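Local coordinates for RNA-dependent RNA polymerase (Taggert virus, PDB 6DX3), which probably removes ubiquitin from tagged proteins through its viral OTU-type cysteine protease domain, the part of the polymerase protein studied here, at residues D8-L11 with Y17-P20; D27-V32 with D136-S141; N33-M36 with Y42-L45; L71-T76 with E84-Y89. All blocks are in the same frame, centred on the assembly; numbering follows the deposited sequence.

Contact 1: residues D8-L11 with Y17-P20; sequences DWHL and YYSP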
loop_
_atom_site.group_PDB
_atom_site.type_symbol
_atom_site.label_atom_id
_atom_site.label_comp_id
_atom_site.label_asym_id
_atom_site.label_seq_id
_atom_site.Cartn_x
_atom_site.Cartn_y
_atom_site.Cartn_z
ATOM N N ASP A 8 2.263 -10.173 -15.509
ATOM C CA ASP A 8 1.473 -11.377 -15.764
ATOM C C ASP A 8 0.387 -11.395 -14.691
ATOM O O ASP A 8 0.490 -12.107 -13.690
ATOM C CB ASP A 8 2.338 -12.639 -15.744
ATOM C CG ASP A 8 1.538 -13.899 -16.010
ATOM O OD1 ASP A 8 1.931 -14.971 -15.506
ATOM O OD2 ASP A 8 0.514 -13.814 -16.719
ATOM N N TRP A 9 -0.652 -10.592 -14.901
ATOM C CA TRP A 9 -1.639 -10.353 -13.858
ATOM C C TRP A 9 -2.511 -11.580 -13.631
ATOM O O TRP A 9 -2.971 -12.223 -14.578
ATOM C CB TRP A 9 -2.519 -9.155 -14.220
ATOM C CG TRP A 9 -1.816 -7.835 -14.153
ATOM C CD1 TRP A 9 -1.565 -6.988 -15.194
ATOM C CD2 TRP A 9 -1.279 -7.203 -12.984
ATOM N NE1 TRP A 9 -0.903 -5.870 -14.745
ATOM C CE2 TRP A 9 -0.715 -5.978 -13.393
ATOM C CE3 TRP A 9 -1.218 -7.554 -11.631
ATOM C CZ2 TRP A 9 -0.102 -5.105 -12.500
ATOM C CZ3 TRP A 9 -0.606 -6.682 -10.746
ATOM C CH2 TRP A 9 -0.056 -5.475 -11.184
ATOM N N HIS A 10 -2.740 -11.899 -12.360
ATOM C CA HIS A 10 -3.713 -12.903 -11.946
ATOM C C HIS A 10 -4.710 -12.236 -11.010
ATOM O O HIS A 10 -4.333 -11.773 -9.928
ATOM C CB HIS A 10 -3.037 -14.082 -11.243
ATOM C CG HIS A 10 -1.963 -14.739 -12.052
ATOM N ND1 HIS A 10 -0.674 -14.257 -12.106
ATOM C CD2 HIS A 10 -1.985 -15.845 -12.833
ATOM C CE1 HIS A 10 0.053 -15.036 -12.889
ATOM N NE2 HIS A 10 -0.719 -16.006 -13.343
ATOM N N LEU A 11 -5.972 -12.173 -11.426
ATOM C CA LEU A 11 -7.018 -11.686 -10.537
ATOM C C LEU A 11 -7.350 -12.770 -9.521
ATOM O O LEU A 11 -7.724 -13.887 -9.894
ATOM C CB LEU A 11 -8.260 -11.289 -11.326
ATOM C CG LEU A 11 -9.454 -10.940 -10.437
ATOM C CD1 LEU A 11 -9.178 -9.627 -9.720
ATOM C CD2 LEU A 11 -10.733 -10.849 -11.252
ATOM N N TYR A 17 -5.187 -8.086 -7.609
ATOM C CA TYR A 17 -4.369 -8.646 -8.674
ATOM C C TYR A 17 -2.987 -9.011 -8.153
ATOM O O TYR A 17 -2.463 -8.381 -7.231
ATOM C CB TYR A 17 -4.240 -7.656 -9.834
ATOM C CG TYR A 17 -5.541 -7.394 -10.551
ATOM C CD1 TYR A 17 -6.388 -6.374 -10.137
ATOM C CD2 TYR A 17 -5.925 -8.167 -11.636
ATOM C CE1 TYR A 17 -7.580 -6.131 -10.789
ATOM C CE2 TYR A 17 -7.116 -7.932 -12.294
ATOM C CZ TYR A 17 -7.939 -6.913 -11.868
ATOM O OH TYR A 17 -9.124 -6.680 -12.522
ATOM N N TYR A 18 -2.399 -10.041 -8.763
ATOM C CA TYR A 18 -1.070 -10.526 -8.419
ATOM C C TYR A 18 -0.293 -10.779 -9.702
ATOM O O TYR A 18 -0.847 -11.292 -10.677
ATOM C CB TYR A 18 -1.142 -11.819 -7.591
ATOM C CG TYR A 18 0.187 -12.525 -7.383
ATOM C CD1 TYR A 18 0.938 -12.304 -6.237
ATOM C CD2 TYR A 18 0.678 -13.430 -8.318
ATOM C CE1 TYR A 18 2.144 -12.951 -6.034
ATOM C CE2 TYR A 18 1.886 -14.080 -8.127
ATOM C CZ TYR A 18 2.614 -13.837 -6.980
ATOM O OH TYR A 18 3.814 -14.483 -6.777
ATOM N N SER A 19 0.997 -10.439 -9.688
ATOM C CA SER A 19 1.836 -10.660 -10.849
ATOM C C SER A 19 3.284 -10.867 -10.431
ATOM O O SER A 19 3.809 -10.065 -9.643
ATOM C CB SER A 19 1.748 -9.482 -11.822
ATOM O OG SER A 19 2.787 -9.541 -12.783
ATOM N N PRO A 20 3.948 -11.912 -10.916
ATOM C CA PRO A 20 5.401 -11.984 -10.756
ATOM C C PRO A 20 6.083 -10.965 -11.654
ATOM O O PRO A 20 5.606 -10.650 -12.747
ATOM C CB PRO A 20 5.738 -13.418 -11.178
ATOM C CG PRO A 20 4.646 -13.782 -12.137
ATOM C CD PRO A 20 3.407 -13.087 -11.621
#

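Contact 2: residues D27-V32 with D136-S141; sequences DIFEIV and DPMLES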
loop_
_atom_site.group_PDB
_atom_site.type_symbol
_atom_site.label_atom_id
_atom_site.label_comp_id
_atom_site.label_asym_id
_atom_site.label_seq_id
_atom_site.Cartn_x
_atom_site.Cartn_y
_atom_site.Cartn_z
ATOM N N ASP A 27 15.395 1.553 -11.844
ATOM C CA ASP A 27 15.237 1.811 -13.273
ATOM C C ASP A 27 13.906 2.498 -13.567
ATOM O O ASP A 27 13.781 3.209 -14.571
ATOM C CB ASP A 27 15.347 0.507 -14.066
ATOM C CG ASP A 27 16.696 -0.158 -13.911
ATOM O OD1 ASP A 27 17.590 0.430 -13.255
ATOM O OD2 ASP A 27 16.864 -1.269 -14.457
ATOM N N ILE A 28 12.915 2.315 -12.696
ATOM C CA ILE A 28 11.580 2.845 -12.921
ATOM C C ILE A 28 11.177 3.888 -11.877
ATOM O O ILE A 28 10.507 4.865 -12.230
ATOM C CB ILE A 28 10.551 1.692 -12.971
ATOM C CG1 ILE A 28 10.952 0.653 -14.033
ATOM C CG2 ILE A 28 9.149 2.223 -13.215
ATOM C CD1 ILE A 28 10.750 1.107 -15.469
ATOM N N PHE A 29 11.574 3.725 -10.616
ATOM C CA PHE A 29 11.133 4.596 -9.533
ATOM C C PHE A 29 12.319 5.261 -8.847
ATOM O O PHE A 29 13.478 4.891 -9.040
ATOM C CB PHE A 29 10.333 3.826 -8.472
ATOM C CG PHE A 29 9.137 3.108 -9.013
ATOM C CD1 PHE A 29 9.163 1.735 -9.196
ATOM C CD2 PHE A 29 7.975 3.803 -9.317
ATOM C CE1 PHE A 29 8.063 1.068 -9.687
ATOM C CE2 PHE A 29 6.868 3.141 -9.811
ATOM C CZ PHE A 29 6.912 1.773 -9.995
ATOM N N GLU A 30 11.991 6.263 -8.042
ATOM C CA GLU A 30 12.864 6.778 -6.998
ATOM C C GLU A 30 12.305 6.327 -5.657
ATOM O O GLU A 30 11.112 6.509 -5.386
ATOM C CB GLU A 30 12.956 8.304 -7.042
ATOM C CG GLU A 30 13.185 8.928 -5.674
ATOM C CD GLU A 30 13.504 10.401 -5.745
ATOM O OE1 GLU A 30 13.909 10.870 -6.829
ATOM O OE2 GLU A 30 13.346 11.087 -4.714
ATOM N N ILE A 31 13.152 5.723 -4.831
ATOM C CA ILE A 31 12.741 5.287 -3.502
ATOM C C ILE A 31 12.666 6.518 -2.606
ATOM O O ILE A 31 13.689 7.129 -2.290
ATOM C CB ILE A 31 13.704 4.242 -2.924
ATOM C CG1 ILE A 31 13.785 3.021 -3.845
ATOM C CG2 ILE A 31 13.274 3.843 -1.515
ATOM C CD1 ILE A 31 14.944 2.093 -3.530
ATOM N N VAL A 32 11.452 6.891 -2.203
ATOM C CA VAL A 32 11.249 7.991 -1.267
ATOM C C VAL A 32 11.154 7.370 0.123
ATOM O O VAL A 32 10.117 6.822 0.506
ATOM C CB VAL A 32 10.008 8.816 -1.610
ATOM C CG1 VAL A 32 9.913 10.028 -0.690
ATOM C CG2 VAL A 32 10.050 9.252 -3.067
ATOM N N ASP A 136 -6.099 0.878 -12.118
ATOM C CA ASP A 136 -5.456 1.957 -12.849
ATOM C C ASP A 136 -4.049 1.562 -13.293
ATOM O O ASP A 136 -3.405 0.711 -12.670
ATOM C CB ASP A 136 -5.394 3.217 -11.992
ATOM C CG ASP A 136 -6.750 3.866 -11.813
ATOM O OD1 ASP A 136 -7.620 3.668 -12.687
ATOM O OD2 ASP A 136 -6.943 4.575 -10.805
ATOM N N PRO A 137 -3.554 2.157 -14.378
ATOM C CA PRO A 137 -2.164 1.924 -14.778
ATOM C C PRO A 137 -1.188 2.324 -13.680
ATOM O O PRO A 137 -1.519 3.057 -12.743
ATOM C CB PRO A 137 -1.999 2.808 -16.019
ATOM C CG PRO A 137 -3.379 2.929 -16.573
ATOM C CD PRO A 137 -4.297 2.940 -15.384
ATOM N N MET A 138 0.042 1.827 -13.818
ATOM C CA MET A 138 1.053 2.015 -12.784
ATOM C C MET A 138 1.377 3.489 -12.570
ATOM O O MET A 138 1.535 3.939 -11.427
ATOM C CB MET A 138 2.312 1.234 -13.157
ATOM C CG MET A 138 3.448 1.332 -12.161
ATOM S SD MET A 138 4.959 0.620 -12.838
ATOM C CE MET A 138 5.303 1.757 -14.180
ATOM N N LEU A 139 1.472 4.259 -13.653
ATOM C CA LEU A 139 1.916 5.645 -13.568
ATOM C C LEU A 139 0.864 6.585 -12.990
ATOM O O LEU A 139 1.206 7.715 -12.628
ATOM C CB LEU A 139 2.342 6.139 -14.953
ATOM C CG LEU A 139 3.583 5.455 -15.531
ATOM C CD1 LEU A 139 3.881 5.963 -16.935
ATOM C CD2 LEU A 139 4.783 5.659 -14.617
ATOM N N GLU A 140 -0.398 6.161 -12.898
ATOM C CA GLU A 140 -1.448 6.972 -12.291
ATOM C C GLU A 140 -1.972 6.359 -11.001
ATOM O O GLU A 140 -3.100 6.652 -10.588
ATOM C CB GLU A 140 -2.591 7.194 -13.280
ATOM C CG GLU A 140 -2.811 6.052 -14.243
ATOM C CD GLU A 140 -3.647 6.460 -15.435
ATOM O OE1 GLU A 140 -4.887 6.540 -15.292
ATOM O OE2 GLU A 140 -3.065 6.709 -16.511
ATOM N N SER A 141 -1.176 5.511 -10.358
ATOM C CA SER A 141 -1.528 4.863 -9.106
ATOM C C SER A 141 -0.460 5.158 -8.060
ATOM O O SER A 141 0.595 5.724 -8.353
ATOM C CB SER A 141 -1.680 3.348 -9.290
ATOM O OG SER A 141 -2.588 3.045 -10.334
#

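Contact 3: residues N33-M36 with Y42-L45; sequences NQPM and YHSL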
loop_
_atom_site.group_PDB
_atom_site.type_symbol
_atom_site.label_atom_id
_atom_site.label_comp_id
_atom_site.label_asym_id
_atom_site.label_seq_id
_atom_site.Cartn_x
_atom_site.Cartn_y
_atom_site.Cartn_z
ATOM N N ASN A 33 12.246 7.454 0.878
ATOM C CA ASN A 33 12.334 6.743 2.146
ATOM C C ASN A 33 11.384 7.345 3.172
ATOM O O ASN A 33 11.291 8.566 3.320
ATOM C CB ASN A 33 13.769 6.770 2.674
ATOM C CG ASN A 33 14.776 6.305 1.645
ATOM O OD1 ASN A 33 15.430 7.116 0.988
ATOM N ND2 ASN A 33 14.906 4.992 1.495
ATOM N N GLN A 34 10.679 6.473 3.878
ATOM C CA GLN A 34 9.742 6.832 4.926
ATOM C C GLN A 34 10.330 6.510 6.295
ATOM O O GLN A 34 11.218 5.659 6.411
ATOM C CB GLN A 34 8.418 6.082 4.731
ATOM C CG GLN A 34 7.744 6.389 3.406
ATOM C CD GLN A 34 7.518 7.874 3.210
ATOM O OE1 GLN A 34 6.961 8.549 4.077
ATOM N NE2 GLN A 34 7.949 8.392 2.066
ATOM N N PRO A 35 9.877 7.190 7.350
ATOM C CA PRO A 35 10.441 6.945 8.684
ATOM C C PRO A 35 10.378 5.472 9.063
ATOM O O PRO A 35 9.415 4.769 8.753
ATOM C CB PRO A 35 9.563 7.804 9.598
ATOM C CG PRO A 35 9.109 8.922 8.718
ATOM C CD PRO A 35 8.928 8.319 7.351
ATOM N N MET A 36 11.432 5.001 9.731
ATOM C CA MET A 36 11.577 3.583 10.060
ATOM C C MET A 36 10.917 3.263 11.403
ATOM O O MET A 36 11.549 2.813 12.358
ATOM C CB MET A 36 13.052 3.191 10.057
ATOM C CG MET A 36 13.613 2.842 8.682
ATOM S SD MET A 36 15.421 2.799 8.656
ATOM C CE MET A 36 15.795 4.533 8.389
ATOM N N TYR A 42 1.515 3.737 6.541
ATOM C CA TYR A 42 0.658 4.915 6.454
ATOM C C TYR A 42 1.431 6.145 5.996
ATOM O O TYR A 42 0.871 6.998 5.300
ATOM C CB TYR A 42 -0.016 5.159 7.802
ATOM C CG TYR A 42 -0.739 3.935 8.314
ATOM C CD1 TYR A 42 -1.845 3.433 7.640
ATOM C CD2 TYR A 42 -0.311 3.272 9.456
ATOM C CE1 TYR A 42 -2.511 2.309 8.091
ATOM C CE2 TYR A 42 -0.974 2.144 9.918
ATOM C CZ TYR A 42 -2.074 1.668 9.228
ATOM O OH TYR A 42 -2.742 0.552 9.672
ATOM N N HIS A 43 2.706 6.257 6.377
ATOM C CA HIS A 43 3.563 7.309 5.835
ATOM C C HIS A 43 3.637 7.217 4.315
ATOM O O HIS A 43 3.452 8.215 3.609
ATOM C CB HIS A 43 4.969 7.204 6.429
ATOM C CG HIS A 43 5.089 7.725 7.827
ATOM N ND1 HIS A 43 4.939 9.060 8.142
ATOM C CD2 HIS A 43 5.372 7.095 8.991
ATOM C CE1 HIS A 43 5.114 9.225 9.440
ATOM N NE2 HIS A 43 5.376 8.049 9.979
ATOM N N SER A 44 3.917 6.017 3.796
ATOM C CA SER A 44 4.101 5.848 2.359
ATOM C C SER A 44 2.799 6.037 1.594
ATOM O O SER A 44 2.815 6.549 0.470
ATOM C CB SER A 44 4.696 4.470 2.068
ATOM O OG SER A 44 3.993 3.464 2.774
ATOM N N LEU A 45 1.668 5.635 2.178
ATOM C CA LEU A 45 0.379 5.918 1.557
ATOM C C LEU A 45 0.074 7.413 1.579
ATOM O O LEU A 45 -0.486 7.951 0.617
ATOM C CB LEU A 45 -0.725 5.130 2.258
ATOM C CG LEU A 45 -0.720 3.620 2.006
ATOM C CD1 LEU A 45 -1.822 2.936 2.802
ATOM C CD2 LEU A 45 -0.865 3.330 0.524
#

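Contact 4: residues L71-T76 with E84-Y89; sequences LFWDTT and EDLNGY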
loop_
_atom_site.group_PDB
_atom_site.type_symbol
_atom_site.label_atom_id
_atom_site.label_comp_id
_atom_site.label_asym_id
_atom_site.label_seq_id
_atom_site.Cartn_x
_atom_site.Cartn_y
_atom_site.Cartn_z
ATOM N N LEU A 71 -16.701 0.012 6.996
ATOM C CA LEU A 71 -17.628 0.104 5.871
ATOM C C LEU A 71 -17.597 -1.144 4.998
ATOM O O LEU A 71 -18.632 -1.551 4.455
ATOM C CB LEU A 71 -17.304 1.332 5.020
ATOM C CG LEU A 71 -17.637 2.736 5.535
ATOM C CD1 LEU A 71 -16.843 3.769 4.756
ATOM C CD2 LEU A 71 -19.122 3.019 5.417
ATOM N N PHE A 72 -16.426 -1.762 4.841
ATOM C CA PHE A 72 -16.219 -2.771 3.810
ATOM C C PHE A 72 -15.825 -4.134 4.368
ATOM O O PHE A 72 -15.482 -5.027 3.584
ATOM C CB PHE A 72 -15.152 -2.299 2.817
ATOM C CG PHE A 72 -15.512 -1.032 2.085
ATOM C CD1 PHE A 72 -16.470 -1.045 1.081
ATOM C CD2 PHE A 72 -14.882 0.162 2.386
ATOM C CE1 PHE A 72 -16.796 0.110 0.400
ATOM C CE2 PHE A 72 -15.206 1.324 1.712
ATOM C CZ PHE A 72 -16.165 1.299 0.717
ATOM N N TRP A 73 -15.873 -4.323 5.689
ATOM C CA TRP A 73 -15.414 -5.579 6.276
ATOM C C TRP A 73 -16.177 -6.772 5.713
ATOM O O TRP A 73 -15.575 -7.772 5.304
ATOM C CB TRP A 73 -15.550 -5.535 7.799
ATOM C CG TRP A 73 -15.074 -6.794 8.470
ATOM C CD1 TRP A 73 -15.822 -7.895 8.779
ATOM C CD2 TRP A 73 -13.739 -7.080 8.907
ATOM N NE1 TRP A 73 -15.036 -8.844 9.385
ATOM C CE2 TRP A 73 -13.755 -8.368 9.476
ATOM C CE3 TRP A 73 -12.535 -6.370 8.878
ATOM C CZ2 TRP A 73 -12.614 -8.963 10.007
ATOM C CZ3 TRP A 73 -11.403 -6.960 9.407
ATOM C CH2 TRP A 73 -11.451 -8.247 9.963
ATOM N N ASP A 74 -17.509 -6.682 5.674
ATOM C CA ASP A 74 -18.336 -7.825 5.305
ATOM C C ASP A 74 -18.296 -8.148 3.819
ATOM O O ASP A 74 -18.883 -9.154 3.411
ATOM C CB ASP A 74 -19.787 -7.581 5.725
ATOM C CG ASP A 74 -19.929 -7.332 7.210
ATOM O OD1 ASP A 74 -19.229 -8.006 7.994
ATOM O OD2 ASP A 74 -20.738 -6.460 7.589
ATOM N N THR A 75 -17.642 -7.324 3.002
ATOM C CA THR A 75 -17.559 -7.557 1.566
ATOM C C THR A 75 -16.120 -7.626 1.068
ATOM O O THR A 75 -15.895 -7.590 -0.148
ATOM C CB THR A 75 -18.310 -6.464 0.798
ATOM O OG1 THR A 75 -17.688 -5.196 1.044
ATOM C CG2 THR A 75 -19.774 -6.402 1.227
ATOM N N THR A 76 -15.142 -7.708 1.968
ATOM C CA THR A 76 -13.732 -7.750 1.599
ATOM C C THR A 76 -13.225 -9.164 1.858
ATOM O O THR A 76 -13.098 -9.579 3.018
ATOM C CB THR A 76 -12.928 -6.710 2.380
ATOM O OG1 THR A 76 -13.507 -5.411 2.181
ATOM C CG2 THR A 76 -11.478 -6.685 1.909
ATOM N N GLU A 84 -9.562 -12.993 12.555
ATOM C CA GLU A 84 -10.103 -11.995 13.460
ATOM C C GLU A 84 -11.500 -11.584 13.014
ATOM O O GLU A 84 -11.922 -11.852 11.884
ATOM C CB GLU A 84 -9.208 -10.747 13.519
ATOM C CG GLU A 84 -7.799 -10.981 14.039
ATOM C CD GLU A 84 -6.836 -9.897 13.584
ATOM O OE1 GLU A 84 -6.857 -9.547 12.386
ATOM O OE2 GLU A 84 -6.064 -9.388 14.422
ATOM N N ASP A 85 -12.218 -10.931 13.921
ATOM C CA ASP A 85 -13.424 -10.208 13.564
ATOM C C ASP A 85 -13.099 -8.716 13.507
ATOM O O ASP A 85 -11.967 -8.294 13.757
ATOM C CB ASP A 85 -14.560 -10.516 14.543
ATOM C CG ASP A 85 -14.214 -10.172 15.978
ATOM O OD1 ASP A 85 -13.055 -9.796 16.250
ATOM O OD2 ASP A 85 -15.108 -10.281 16.841
ATOM N N LEU A 86 -14.106 -7.907 13.174
ATOM C CA LEU A 86 -13.866 -6.479 12.990
ATOM C C LEU A 86 -13.420 -5.814 14.288
ATOM O O LEU A 86 -12.487 -5.005 14.287
ATOM C CB LEU A 86 -15.122 -5.806 12.437
ATOM C CG LEU A 86 -15.062 -4.297 12.191
ATOM C CD1 LEU A 86 -13.915 -3.925 11.252
ATOM C CD2 LEU A 86 -16.392 -3.812 11.635
ATOM N N ASN A 87 -14.069 -6.153 15.407
ATOM C CA ASN A 87 -13.733 -5.520 16.681
ATOM C C ASN A 87 -12.308 -5.847 17.109
ATOM O O ASN A 87 -11.592 -4.978 17.619
ATOM C CB ASN A 87 -14.719 -5.956 17.765
ATOM C CG ASN A 87 -16.117 -5.447 17.517
ATOM O OD1 ASN A 87 -17.084 -6.208 17.565
ATOM N ND2 ASN A 87 -16.239 -4.150 17.251
ATOM N N GLY A 88 -11.883 -7.099 16.925
ATOM C CA GLY A 88 -10.523 -7.470 17.271
ATOM C C GLY A 88 -9.499 -6.949 16.284
ATOM O O GLY A 88 -8.366 -6.638 16.665
ATOM N N TYR A 89 -9.878 -6.844 15.010
ATOM C CA TYR A 89 -8.973 -6.297 14.005
ATOM C C TYR A 89 -8.663 -4.834 14.291
ATOM O O TYR A 89 -7.498 -4.420 14.271
ATOM C CB TYR A 89 -9.584 -6.467 12.614
ATOM C CG TYR A 89 -8.931 -5.651 11.521
ATOM C CD1 TYR A 89 -7.763 -6.085 10.906
ATOM C CD2 TYR A 89 -9.495 -4.455 11.089
ATOM C CE1 TYR A 89 -7.171 -5.347 9.900
ATOM C CE2 TYR A 89 -8.910 -3.709 10.084
ATOM C CZ TYR A 89 -7.750 -4.158 9.492
ATOM O OH TYR A 89 -7.163 -3.418 8.489
#

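Contact 1: residues D8-L11 with Y17-P20
Trp9 and Ser19 form the tight inner part of this antiparallel pairing. CB of Ser19 lies over one face of the indole, 4.0 Å from the centroid of the Trp9 six-membered ring. CB of Tyr17 comes within 3.5 Å of Trp9 CE3, so the benzo part of the indole rests against two residues of strand 17-24 that are two positions apart. Ser19 is buried, and its hydroxyl has two partners: OG accepts from Asp8 N at 2.8 Å, in a nearly straight bond, and donates to Pro20 O.

The backbone bonds of the hairpin join His10 and Tyr18, a hydrogen-bonded pair in which each N-H reaches the other residue's carbonyl. Tyr18 O receives His10 N at 2.6 Å within the carbonyl plane. With CG of His10 beside its own backbone N (chi1 -56°), ND1 is turned toward the same oxygen, which it meets at 3.3 Å from above the carbonyl plane. This longer bond lies close to the imidazole plane and limits the rotation of the ring.

Toward solvent the contact thins at both ends. Leu11 is exposed yet closely packed, its CD1 lying over one face of the phenol, 3.8 Å from the Tyr17 ring centroid. At the other end, beside exposed Asp8, Pro20 is loose, its CD 4.1 Å from CE1 of His10.

Strand 10-11 is the outermost strand at this end of the mixed sheet, and strand 17-24 is its only neighbour within it. Beyond lies strand 126-133, whose Arg132 makes cation-pi contacts with Trp9 and Tyr17 and whose Val130 bonds through its backbone with Ser19.

Contact 2: residues D27-V32 with D136-S141
The Phe29 ring meets Met138 obliquely, the sulfur lying neither squarely over a face nor in the ring plane. SD of Met138 is 3.6 Å from Phe29 CZ, a Met-aromatic contact made at the far end of the phenyl group. The line from the ring centroid to the sulfur runs 68° off the ring normal. One face of the ring is covered by the preceding residue, with CG2 of Ile28 standing 3.8 Å above the Phe29 ring plane over its centre. Trp119 meets the same ring edge-to-face.

The methionine approaches from the opposite direction to Phe29. Its chain runs out straight, CG anti to the backbone N (chi1 -180°), and bends only at the last torsion, which carries the terminal methyl toward Ile28. CE of Met138 comes to 4.0 Å from CG2 of Ile28. That CG2 methyl is therefore shared, lying on the phenyl face as well as against the methionine end. These few apolar touches bury a modest surface, and the backbones stay well apart, the nearest CA atoms, of Ile28 and Leu139, being 10.1 Å from each other.

The loop that presents Met138 is braced internally, Ser141 OG donating to Pro137 O at 2.6 Å. Separately, Asn143 of the following strand 142-147 holds Met138 O through its ND2.

In the fold, the contact joins the start of edge strand 29-32, paired with strand 150-156, to the connection between strands 126-133 and 142-147. Met138 also packs on Tyr117 and Trp119 of strand 116-121, while Phe29 leans on Leu154 of strand 150-156.

Contact 3: residues N33-M36 with Y42-L45
The extended backbone through Gln34 and Pro35 runs past one turn of the helix holding His43 and Ser44, with Gln34 CA and His43 CA as the nearest pair at 6.3 Å. Pro35 lies over one face of the imidazole: its CG stands 4.0 Å from the His43 ring centroid, almost on the ring normal, and its CD lies above the same face, nearest to His43 CG. The pyrrolidine ring thus meets the histidine by a CH-pi contact near the centre of its face, while Tyr58 of helix 57-72 also brings its ring against this imidazole.

Helix 40-49 begins at the cysteine of a Gly-Asn-Cys sequence of the kind found at the active site of OTU proteases, where the nucleophilic cysteine starts the helix; Cys40 is the probable counterpart here. The contact packs the loop after strand 29-32 against the first turns of that helix.

Gln34 is buried and folds back at its second torsion (chi2 -55°), which lays its aliphatic part along the helix. Its CG is 3.8 Å from Ser44 CB, and its OE1 comes close to CB of His43. Both ends of the amide have polar partners: Gln53 NE2 donates to OE1, and NE2 donates to Val32 O. Ser44 turns its hydroxyl back to the helix, where OG pairs mainly with Leu41 O, with Cys40 O also within bonding reach.

Contact 4: residues L71-T76 with E84-Y89
Trp73 carries the contact against Leu86 and Tyr89, and its interactions are mostly apolar. CA of Leu86 stands over the centre of the indole, 4.0 Å from the centroid of the Trp73 six-membered ring and close to its normal. Leu86 CD1 touches Trp73 CE3 at 3.7 Å. With CG anti to the backbone N (chi1 -179°), the indole extends outward from its own chain to lie across this neighbouring backbone.

The aromatic contact is oblique. CZ3 of Trp73 reaches over one face of the phenol, 3.5 Å from Tyr89 CG, but the planes of the two six-membered rings are not parallel. They are inclined at 46°. Tyr89 is buried, and its hydroxyl bonds with Glu104 of helix 102-112. At the edge of the indole, in its plane, Glu84 O lies 3.5 Å from Trp73 CZ2.

Polar bonds act within 84-89 and at its flanks. Asp85 caps the helix that follows: OD1 accepts from Gly88 N at 3.0 Å, the amide approaching from above the carboxylate plane. Glu84 makes a salt bridge with Arg92 further along helix 86-93.

This is helix-end packing in the helical part of the OTU fold: a tryptophan at the C-terminal end of helix 57-72 lies against the N-capped start of helix 86-93, whose Leu86 and Tyr89 also touch Ala69 of the earlier helix.

Starting from the N terminus, contact 1 closes a short hairpin that brings strand 10-11 onto strand 17-24 at one margin of the sheet. The chain then passes through helix 25-28 to strand 29-32 at the other margin, where contact 2 closes a loop of about a hundred residues by meeting the connection 136-141. Contacts 3 and 4 both nest inside that loop and follow one another in series: 33-36 folds back on helix 40-49, and later the end of helix 57-72 meets the start of helix 86-93. Contacts 2 and 3 adjoin in sequence, whereas contacts 2 and 4 lie on opposite sides of the chain's centre, their centres about 30 Å apart.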